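PDB 1NF2: phosphatase from Thermotoga maritima, which probably acts as a magnesium-dependent phosphatase of the haloacid dehalogenase (HAD) family, carrying a substrate-binding domain of unusual fold beside its core domain. Local coordinates for residues S21-R26 / G253-L258; I163-F168 / V172-S177; F197-E200 / K205-E208. One frame throughout, in Å; residues are numbered along the deposited sequence.

Overall arrangement
Interactions 1 and 3 belong to the core domain built on the eight-stranded sheet, whereas interaction 2 lies in the cap domain with its six-stranded sheet. Along the chain, interaction 1 joins helix 22-31 to helix 253-258, near the two ends, and thus spans both others; interaction 2 (163-168 with 172-177) precedes interaction 3 (197-200 with 205-208). Centres of 1 and 3 lie about 23 Å apart, those of 1 and 2 about 38 Å, on opposite sides of the chain's centre, and those of 2 and 3 about 32 Å. Each contact is local to one domain; none bridges core and cap. The Val254 side chain in interaction 1 is about 11 Å from the magnesium ion, without touching it.

Interaction 1. Residues S21-R26 / G253-L258; sequences SEKDRR and GVSYVL. With SO4 (sulfate ion), chain E.
The carboxylate of Asp24 receives Ser255 at one oxygen: the backbone N approaches OD1 on the syn side, 34° out of the carboxylate plane and 3.0 Å away. Ser255 OG donates to the same OD1, at a very short and doubtful distance. Round the flat guanidinium of Arg25, the Glu22 carboxylate and a sulfate ion, probably from the crystallisation liquor, both lie at the edge, in plane; NE and NH2 grip Glu22 OE1 side-on, with NH2 at 2.8 Å. Arg26 has Glu22 OE1 over one face, a purely electrostatic contact, and the sulfate at its edge, with NH1 donating to O3 at 3.1 Å. This network flanks the core-domain contact between helix 22-31 and helix 253-258, whose short segments cross at 46°. Helix 253-258 packs against the central strand 4-8 of the HAD core, Leu258 reaching Phe5 and Val254 reaching Phe7, and Leu258 also touches Ile28 and Leu31 of helix 22-31. With its OG beside its backbone N (chi1 -74°), Ser255 brings two donors to a single oxygen. The second oxygen, Asp24 OD2, accepts a hydrogen bond from a water 2.9 Å away, which in turn accepts from Val254 N. The Ser255 amide directly, and the Val254 amide through the water, probably stabilise this buried carboxylate. Ser21 OG caps the other helix, accepting from Asp24 N at 3.2 Å, while the Lys23 methylenes lie against Ser255.

Interaction 2. Residues I163-F168 / V172-S177; sequences ILSERF and VKVFKS
Helix 163-168 and strand 172-176 run nearly antiparallel, at 164° between their directions, with axes 8.4 Å apart at closest approach, and the chain reverses between them in three residues. They form the second half of a split beta-alpha-beta unit of the cap domain: strand 147-151 leads into helix 154-168, and the chain returns as the edge strand 172-178, parallel to the first, with strand 181-186 between the two. The turn is closed by a weak hydrogen bond from Val172 N to Phe168 O, 3.1 Å long and bent to 128°. Val172 and Val174, alternate residues of the strand, direct their side chains to the helix and also touch Ile184 of the adjoining strand. Val172 lays CG1 alongside CB of Phe168 at 3.8 Å. The ring of Phe168 itself leads away from the strand, because CG stands anti to the carbonyl carbon (chi1 -61°). There Arg167 CG covers one ring face, 3.6 Å above its centre, and Leu164 CD2 lies at the ring edge in plane; Tyr94 of helix 85-95 meets the ring edge-to-face. The cap helices are thereby joined to each other as well as to the sheet. Farther along the strand, Lys176 forms a salt bridge with Asp158 of helix 154-168. Packing is tightest at Val174, whose CG2 methyl drives against the backbone side of Ser165, coming within 3.3 Å of Ser165 CB, closer than carbons usually pack, and 3.5 Å from Ser165 OG.

Interaction 3. Residues F197-E200 / K205-E208; sequences FLRE and KKEE
The side chains of Arg199 and Lys206 run aslant to one another, the aliphatic part of the lysine lying over one face of the arginine's guanidinium. Lys206 CG lies above that face, with CD following beside it; CG and Arg199 NH1 clash in the model, so the exact spacing of the two groups is uncertain. Arg199 reaches this position with CG anti to its backbone N (chi1 -154°) and a bend at chi3. Lys206 bends at chi3 and chi4, so that its ammonium folds back to a separate partner. The two like charges, Arg199 NH1 and Lys206 NZ, stand 4.4 Å apart, but each has a mate: NH1 forms a salt bridge with Glu224, and NZ a hydrogen bond with the backbone O of Glu223. Replacing Arg199 with an alanine would probably leave Glu224 without its salt-bridge mate and the methylenes of Lys206 without their flat cover. Within the loop, Lys205 N donates to Glu208 OE2 at 3.2 Å, meeting it from above the carboxylate plane, and Lys205 NZ pairs with Glu207 OE1 at 3.1 Å. In the HAD core the contact ties helix 191-202 to the 3-10 turn at 206-207, just before strand 209-213 enters the central sheet beside strand 4-8, and Glu208 bonds through its backbone to Arg3 and Val4.

Interaction 1. Residues S21-R26 / G253-L258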
loop_
_atom_site.group_PDB
_atom_site.type_symbol
_atom_site.label_atom_id
_atom_site.label_comp_id
_atom_site.label_asym_id
_atom_site.label_seq_id
_atom_site.Cartn_x
_atom_site.Cartn_y
_atom_site.Cartn_z
ATOM N N SER A 21 17.503 0.826 -7.527
ATOM C CA SER A 21 18.909 0.807 -7.933
ATOM C C SER A 21 19.375 -0.628 -8.169
ATOM O O SER A 21 18.825 -1.569 -7.593
ATOM C CB SER A 21 19.792 1.447 -6.853
ATOM O OG SER A 21 19.893 0.614 -5.708
ATOM N N GLU A 22 20.384 -0.793 -9.021
ATOM C CA GLU A 22 20.928 -2.119 -9.307
ATOM C C GLU A 22 21.501 -2.730 -8.035
ATOM O O GLU A 22 21.389 -3.936 -7.804
ATOM C CB GLU A 22 22.034 -2.034 -10.369
ATOM C CG GLU A 22 21.540 -2.007 -11.795
ATOM C CD GLU A 22 20.877 -3.305 -12.205
ATOM O OE1 GLU A 22 21.450 -4.378 -11.923
ATOM O OE2 GLU A 22 19.790 -3.256 -12.821
ATOM N N LYS A 23 22.123 -1.901 -7.207
ATOM C CA LYS A 23 22.697 -2.414 -5.972
ATOM C C LYS A 23 21.602 -3.088 -5.126
ATOM O O LYS A 23 21.759 -4.242 -4.698
ATOM C CB LYS A 23 23.375 -1.288 -5.186
ATOM C CG LYS A 23 24.063 -1.759 -3.909
ATOM C CD LYS A 23 24.609 -0.602 -3.077
ATOM C CE LYS A 23 25.940 -0.091 -3.592
ATOM N NZ LYS A 23 25.876 0.315 -5.020
ATOM N N ASP A 24 20.491 -2.384 -4.902
ATOM C CA ASP A 24 19.394 -2.944 -4.106
ATOM C C ASP A 24 18.804 -4.165 -4.792
ATOM O O ASP A 24 18.474 -5.157 -4.138
ATOM C CB ASP A 24 18.273 -1.916 -3.875
ATOM C CG ASP A 24 18.678 -0.798 -2.927
ATOM O OD1 ASP A 24 19.650 -0.965 -2.152
ATOM O OD2 ASP A 24 18.005 0.255 -2.952
ATOM N N ARG A 25 18.665 -4.096 -6.112
ATOM C CA ARG A 25 18.122 -5.226 -6.853
ATOM C C ARG A 25 18.984 -6.462 -6.636
ATOM O O ARG A 25 18.477 -7.518 -6.265
ATOM C CB ARG A 25 18.055 -4.922 -8.350
ATOM C CG ARG A 25 17.415 -6.039 -9.162
ATOM C CD ARG A 25 17.576 -5.825 -10.662
ATOM N NE ARG A 25 18.969 -5.941 -11.089
ATOM C CZ ARG A 25 19.632 -7.090 -11.213
ATOM N NH1 ARG A 25 19.033 -8.246 -10.949
ATOM N NH2 ARG A 25 20.900 -7.081 -11.596
ATOM N N ARG A 26 20.292 -6.337 -6.861
ATOM C CA ARG A 26 21.173 -7.490 -6.687
ATOM C C ARG A 26 21.160 -8.078 -5.274
ATOM O O ARG A 26 21.210 -9.295 -5.108
ATOM C CB ARG A 26 22.605 -7.148 -7.106
ATOM C CG ARG A 26 22.840 -7.313 -8.598
ATOM C CD ARG A 26 24.316 -7.221 -8.937
ATOM N NE ARG A 26 24.699 -5.900 -9.421
ATOM C CZ ARG A 26 24.701 -5.539 -10.702
ATOM N NH1 ARG A 26 24.342 -6.404 -11.643
ATOM N NH2 ARG A 26 25.066 -4.310 -11.038
ATOM N N GLY A 253 19.893 3.141 0.356
ATOM C CA GLY A 253 19.796 3.049 1.798
ATOM C C GLY A 253 19.529 1.634 2.251
ATOM O O GLY A 253 20.054 1.200 3.279
ATOM N N VAL A 254 18.714 0.916 1.486
ATOM C CA VAL A 254 18.379 -0.464 1.809
ATOM C C VAL A 254 19.624 -1.352 1.811
ATOM O O VAL A 254 19.884 -2.061 2.787
ATOM C CB VAL A 254 17.363 -1.039 0.805
ATOM C CG1 VAL A 254 17.101 -2.509 1.108
ATOM C CG2 VAL A 254 16.066 -0.245 0.873
ATOM N N SER A 255 20.386 -1.311 0.718
ATOM C CA SER A 255 21.609 -2.108 0.597
ATOM C C SER A 255 22.596 -1.800 1.711
ATOM O O SER A 255 23.197 -2.701 2.286
ATOM C CB SER A 255 22.309 -1.839 -0.743
ATOM O OG SER A 255 21.630 -2.440 -1.830
ATOM N N TYR A 256 22.758 -0.518 2.010
ATOM C CA TYR A 256 23.702 -0.083 3.026
ATOM C C TYR A 256 23.577 -0.830 4.354
ATOM O O TYR A 256 24.584 -1.137 4.992
ATOM C CB TYR A 256 23.561 1.423 3.238
ATOM C CG TYR A 256 24.705 2.050 4.003
ATOM C CD1 TYR A 256 24.678 2.138 5.393
ATOM C CD2 TYR A 256 25.818 2.558 3.332
ATOM C CE1 TYR A 256 25.730 2.719 6.100
ATOM C CE2 TYR A 256 26.879 3.142 4.028
ATOM C CZ TYR A 256 26.828 3.219 5.411
ATOM O OH TYR A 256 27.873 3.786 6.107
ATOM N N VAL A 257 22.351 -1.128 4.769
ATOM C CA VAL A 257 22.130 -1.852 6.019
ATOM C C VAL A 257 21.932 -3.339 5.744
ATOM O O VAL A 257 22.390 -4.196 6.503
ATOM C CB VAL A 257 20.880 -1.311 6.777
ATOM C CG1 VAL A 257 20.431 -2.314 7.845
ATOM C CG2 VAL A 257 21.208 0.014 7.430
ATOM N N LEU A 258 21.258 -3.637 4.640
ATOM C CA LEU A 258 20.982 -5.008 4.260
ATOM C C LEU A 258 22.246 -5.858 4.184
ATOM O O LEU A 258 22.250 -7.017 4.595
ATOM C CB LEU A 258 20.253 -5.020 2.918
ATOM C CG LEU A 258 19.645 -6.332 2.438
ATOM C CD1 LEU A 258 18.740 -6.938 3.514
ATOM C CD2 LEU A 258 18.865 -6.052 1.158
HETATM S S SO4 E . 23.638 -9.608 -12.727
HETATM O O1 SO4 E . 23.175 -10.974 -13.048
HETATM O O2 SO4 E . 22.628 -8.637 -13.183
HETATM O O3 SO4 E . 23.827 -9.478 -11.268
HETATM O O4 SO4 E . 24.916 -9.340 -13.412
HETATM O O HOH W 1 17.034 2.016 -0.906
#

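Interaction 2. Residues I163-F168 / V172-S177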
loop_
_atom_site.group_PDB
_atom_site.type_symbol
_atom_site.label_atom_id
_atom_site.label_comp_id
_atom_site.label_asym_id
_atom_site.label_seq_id
_atom_site.Cartn_x
_atom_site.Cartn_y
_atom_site.Cartn_z
ATOM N N ILE A 163 -18.260 16.175 6.079
ATOM C CA ILE A 163 -19.553 15.511 6.150
ATOM C C ILE A 163 -19.505 13.986 6.005
ATOM O O ILE A 163 -20.306 13.280 6.618
ATOM C CB ILE A 163 -20.545 16.088 5.103
ATOM C CG1 ILE A 163 -20.661 15.145 3.911
ATOM C CG2 ILE A 163 -20.075 17.457 4.640
ATOM C CD1 ILE A 163 -21.917 15.346 3.108
ATOM N N LEU A 164 -18.580 13.472 5.197
ATOM C CA LEU A 164 -18.486 12.030 5.019
ATOM C C LEU A 164 -17.892 11.360 6.250
ATOM O O LEU A 164 -18.250 10.230 6.582
ATOM C CB LEU A 164 -17.675 11.689 3.761
ATOM C CG LEU A 164 -18.449 11.967 2.467
ATOM C CD1 LEU A 164 -17.562 11.772 1.256
ATOM C CD2 LEU A 164 -19.659 11.044 2.405
ATOM N N SER A 165 -17.004 12.062 6.943
ATOM C CA SER A 165 -16.401 11.509 8.148
ATOM C C SER A 165 -17.454 11.449 9.261
ATOM O O SER A 165 -17.637 10.413 9.898
ATOM C CB SER A 165 -15.219 12.373 8.594
ATOM O OG SER A 165 -14.596 11.815 9.740
ATOM N N GLU A 166 -18.142 12.566 9.489
ATOM C CA GLU A 166 -19.184 12.641 10.514
ATOM C C GLU A 166 -20.244 11.571 10.297
ATOM O O GLU A 166 -20.717 10.945 11.240
ATOM C CB GLU A 166 -19.870 14.007 10.472
ATOM C CG GLU A 166 -19.011 15.161 10.928
ATOM C CD GLU A 166 -18.750 15.132 12.417
ATOM O OE1 GLU A 166 -18.076 14.195 12.890
ATOM O OE2 GLU A 166 -19.226 16.049 13.117
ATOM N N ARG A 167 -20.603 11.367 9.035
ATOM C CA ARG A 167 -21.633 10.406 8.670
ATOM C C ARG A 167 -21.201 8.942 8.620
ATOM O O ARG A 167 -21.985 8.056 8.961
ATOM C CB ARG A 167 -22.230 10.799 7.316
ATOM C CG ARG A 167 -23.296 9.847 6.794
ATOM C CD ARG A 167 -24.552 9.839 7.670
ATOM N NE ARG A 167 -25.560 8.943 7.111
ATOM C CZ ARG A 167 -25.457 7.616 7.093
ATOM N NH1 ARG A 167 -24.389 7.021 7.619
ATOM N NH2 ARG A 167 -26.400 6.882 6.509
ATOM N N PHE A 168 -19.965 8.680 8.207
ATOM C CA PHE A 168 -19.509 7.299 8.089
ATOM C C PHE A 168 -18.290 6.880 8.908
ATOM O O PHE A 168 -17.819 5.752 8.789
ATOM C CB PHE A 168 -19.266 6.990 6.620
ATOM C CG PHE A 168 -20.494 7.115 5.772
ATOM C CD1 PHE A 168 -21.558 6.237 5.940
ATOM C CD2 PHE A 168 -20.577 8.086 4.780
ATOM C CE1 PHE A 168 -22.689 6.322 5.121
ATOM C CE2 PHE A 168 -21.701 8.175 3.961
ATOM C CZ PHE A 168 -22.756 7.291 4.130
ATOM N N VAL A 172 -16.276 3.125 8.331
ATOM C CA VAL A 172 -15.289 3.259 7.277
ATOM C C VAL A 172 -14.270 4.336 7.657
ATOM O O VAL A 172 -14.531 5.169 8.526
ATOM C CB VAL A 172 -16.000 3.610 5.934
ATOM C CG1 VAL A 172 -16.102 5.114 5.760
ATOM C CG2 VAL A 172 -15.287 2.963 4.778
ATOM N N LYS A 173 -13.099 4.292 7.026
ATOM C CA LYS A 173 -12.040 5.269 7.279
ATOM C C LYS A 173 -12.049 6.317 6.167
ATOM O O LYS A 173 -12.024 5.977 4.986
ATOM C CB LYS A 173 -10.679 4.566 7.315
ATOM C CG LYS A 173 -9.466 5.495 7.326
ATOM C CD LYS A 173 -8.957 5.776 8.734
ATOM C CE LYS A 173 -9.981 6.515 9.584
ATOM N NZ LYS A 173 -9.455 6.818 10.948
ATOM N N VAL A 174 -12.084 7.591 6.537
ATOM C CA VAL A 174 -12.097 8.655 5.540
ATOM C C VAL A 174 -10.967 9.651 5.799
ATOM O O VAL A 174 -10.865 10.208 6.886
ATOM C CB VAL A 174 -13.450 9.406 5.549
ATOM C CG1 VAL A 174 -14.586 8.440 5.255
ATOM C CG2 VAL A 174 -13.672 10.050 6.892
ATOM N N PHE A 175 -10.114 9.870 4.801
ATOM C CA PHE A 175 -9.001 10.802 4.975
ATOM C C PHE A 175 -8.473 11.369 3.665
ATOM O O PHE A 175 -8.652 10.784 2.595
ATOM C CB PHE A 175 -7.842 10.129 5.733
ATOM C CG PHE A 175 -7.139 9.052 4.945
ATOM C CD1 PHE A 175 -7.735 7.809 4.750
ATOM C CD2 PHE A 175 -5.896 9.294 4.368
ATOM C CE1 PHE A 175 -7.103 6.816 3.985
ATOM C CE2 PHE A 175 -5.255 8.313 3.600
ATOM C CZ PHE A 175 -5.863 7.070 3.409
ATOM N N LYS A 176 -7.829 12.525 3.765
ATOM C CA LYS A 176 -7.245 13.184 2.608
ATOM C C LYS A 176 -5.874 12.556 2.400
ATOM O O LYS A 176 -5.091 12.447 3.346
ATOM C CB LYS A 176 -7.082 14.682 2.876
ATOM C CG LYS A 176 -8.383 15.442 3.076
ATOM C CD LYS A 176 -9.050 15.773 1.753
ATOM C CE LYS A 176 -8.178 16.694 0.906
ATOM N NZ LYS A 176 -7.814 17.951 1.617
ATOM N N SER A 177 -5.588 12.119 1.178
ATOM C CA SER A 177 -4.286 11.525 0.895
ATOM C C SER A 177 -3.398 12.672 0.438
ATOM O O SER A 177 -2.185 12.670 0.656
ATOM C CB SER A 177 -4.394 10.467 -0.204
ATOM O OG SER A 177 -4.826 11.036 -1.426
#

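Interaction 3. Residues F197-E200 / K205-E208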
loop_
_atom_site.group_PDB
_atom_site.type_symbol
_atom_site.label_atom_id
_atom_site.label_comp_id
_atom_site.label_asym_id
_atom_site.label_seq_id
_atom_site.Cartn_x
_atom_site.Cartn_y
_atom_site.Cartn_z
ATOM N N PHE A 197 -0.841 -11.089 9.995
ATOM C CA PHE A 197 -1.654 -12.145 9.393
ATOM C C PHE A 197 -0.765 -13.070 8.554
ATOM O O PHE A 197 -0.881 -14.301 8.603
ATOM C CB PHE A 197 -2.720 -11.506 8.501
ATOM C CG PHE A 197 -3.590 -12.492 7.783
ATOM C CD1 PHE A 197 -4.743 -12.988 8.385
ATOM C CD2 PHE A 197 -3.257 -12.929 6.505
ATOM C CE1 PHE A 197 -5.552 -13.905 7.722
ATOM C CE2 PHE A 197 -4.059 -13.852 5.830
ATOM C CZ PHE A 197 -5.208 -14.340 6.440
ATOM N N LEU A 198 0.104 -12.455 7.759
ATOM C CA LEU A 198 1.022 -13.188 6.901
ATOM C C LEU A 198 1.931 -14.063 7.766
ATOM O O LEU A 198 2.213 -15.216 7.431
ATOM C CB LEU A 198 1.862 -12.199 6.096
ATOM C CG LEU A 198 2.925 -12.807 5.186
ATOM C CD1 LEU A 198 2.277 -13.762 4.174
ATOM C CD2 LEU A 198 3.651 -11.684 4.483
ATOM N N ARG A 199 2.366 -13.501 8.887
ATOM C CA ARG A 199 3.235 -14.185 9.833
ATOM C C ARG A 199 2.576 -15.459 10.380
ATOM O O ARG A 199 3.202 -16.523 10.448
ATOM C CB ARG A 199 3.561 -13.237 10.980
ATOM C CG ARG A 199 4.865 -13.517 11.672
ATOM C CD ARG A 199 5.133 -12.464 12.719
ATOM N NE ARG A 199 4.213 -12.584 13.841
ATOM C CZ ARG A 199 3.974 -11.608 14.705
ATOM N NH1 ARG A 199 4.589 -10.445 14.564
ATOM N NH2 ARG A 199 3.124 -11.792 15.703
ATOM N N GLU A 200 1.316 -15.344 10.786
ATOM C CA GLU A 200 0.576 -16.484 11.310
ATOM C C GLU A 200 0.446 -17.562 10.234
ATOM O O GLU A 200 0.617 -18.751 10.494
ATOM C CB GLU A 200 -0.813 -16.032 11.761
ATOM C CG GLU A 200 -1.027 -16.159 13.249
ATOM C CD GLU A 200 -1.026 -17.598 13.690
ATOM O OE1 GLU A 200 -0.893 -17.850 14.903
ATOM O OE2 GLU A 200 -1.170 -18.480 12.817
ATOM N N LYS A 205 8.417 -15.933 12.834
ATOM C CA LYS A 205 8.485 -15.539 14.226
ATOM C C LYS A 205 9.043 -14.121 14.121
ATOM O O LYS A 205 9.799 -13.823 13.203
ATOM C CB LYS A 205 9.381 -16.482 15.051
ATOM C CG LYS A 205 10.869 -16.473 14.764
ATOM C CD LYS A 205 11.534 -17.617 15.542
ATOM C CE LYS A 205 13.058 -17.517 15.580
ATOM N NZ LYS A 205 13.539 -16.458 16.516
ATOM N N LYS A 206 8.636 -13.236 15.018
ATOM C CA LYS A 206 9.101 -11.854 14.968
ATOM C C LYS A 206 10.620 -11.660 14.929
ATOM O O LYS A 206 11.116 -10.790 14.208
ATOM C CB LYS A 206 8.524 -11.068 16.147
ATOM C CG LYS A 206 7.045 -10.779 16.022
ATOM C CD LYS A 206 6.443 -10.303 17.338
ATOM C CE LYS A 206 7.221 -9.143 17.941
ATOM N NZ LYS A 206 7.222 -7.946 17.064
ATOM N N GLU A 207 11.346 -12.469 15.700
ATOM C CA GLU A 207 12.804 -12.367 15.797
ATOM C C GLU A 207 13.601 -12.506 14.507
ATOM O O GLU A 207 14.731 -12.041 14.431
ATOM C CB GLU A 207 13.351 -13.383 16.805
ATOM C CG GLU A 207 13.394 -12.892 18.238
ATOM C CD GLU A 207 14.326 -13.730 19.111
ATOM O OE1 GLU A 207 14.115 -14.961 19.198
ATOM O OE2 GLU A 207 15.268 -13.158 19.707
ATOM N N GLU A 208 13.022 -13.149 13.506
ATOM C CA GLU A 208 13.709 -13.352 12.238
ATOM C C GLU A 208 13.232 -12.406 11.132
ATOM O O GLU A 208 13.566 -12.595 9.962
ATOM C CB GLU A 208 13.516 -14.799 11.791
ATOM C CG GLU A 208 12.091 -15.280 11.954
ATOM C CD GLU A 208 11.845 -16.635 11.322
ATOM O OE1 GLU A 208 12.750 -17.497 11.378
ATOM O OE2 GLU A 208 10.738 -16.841 10.776
#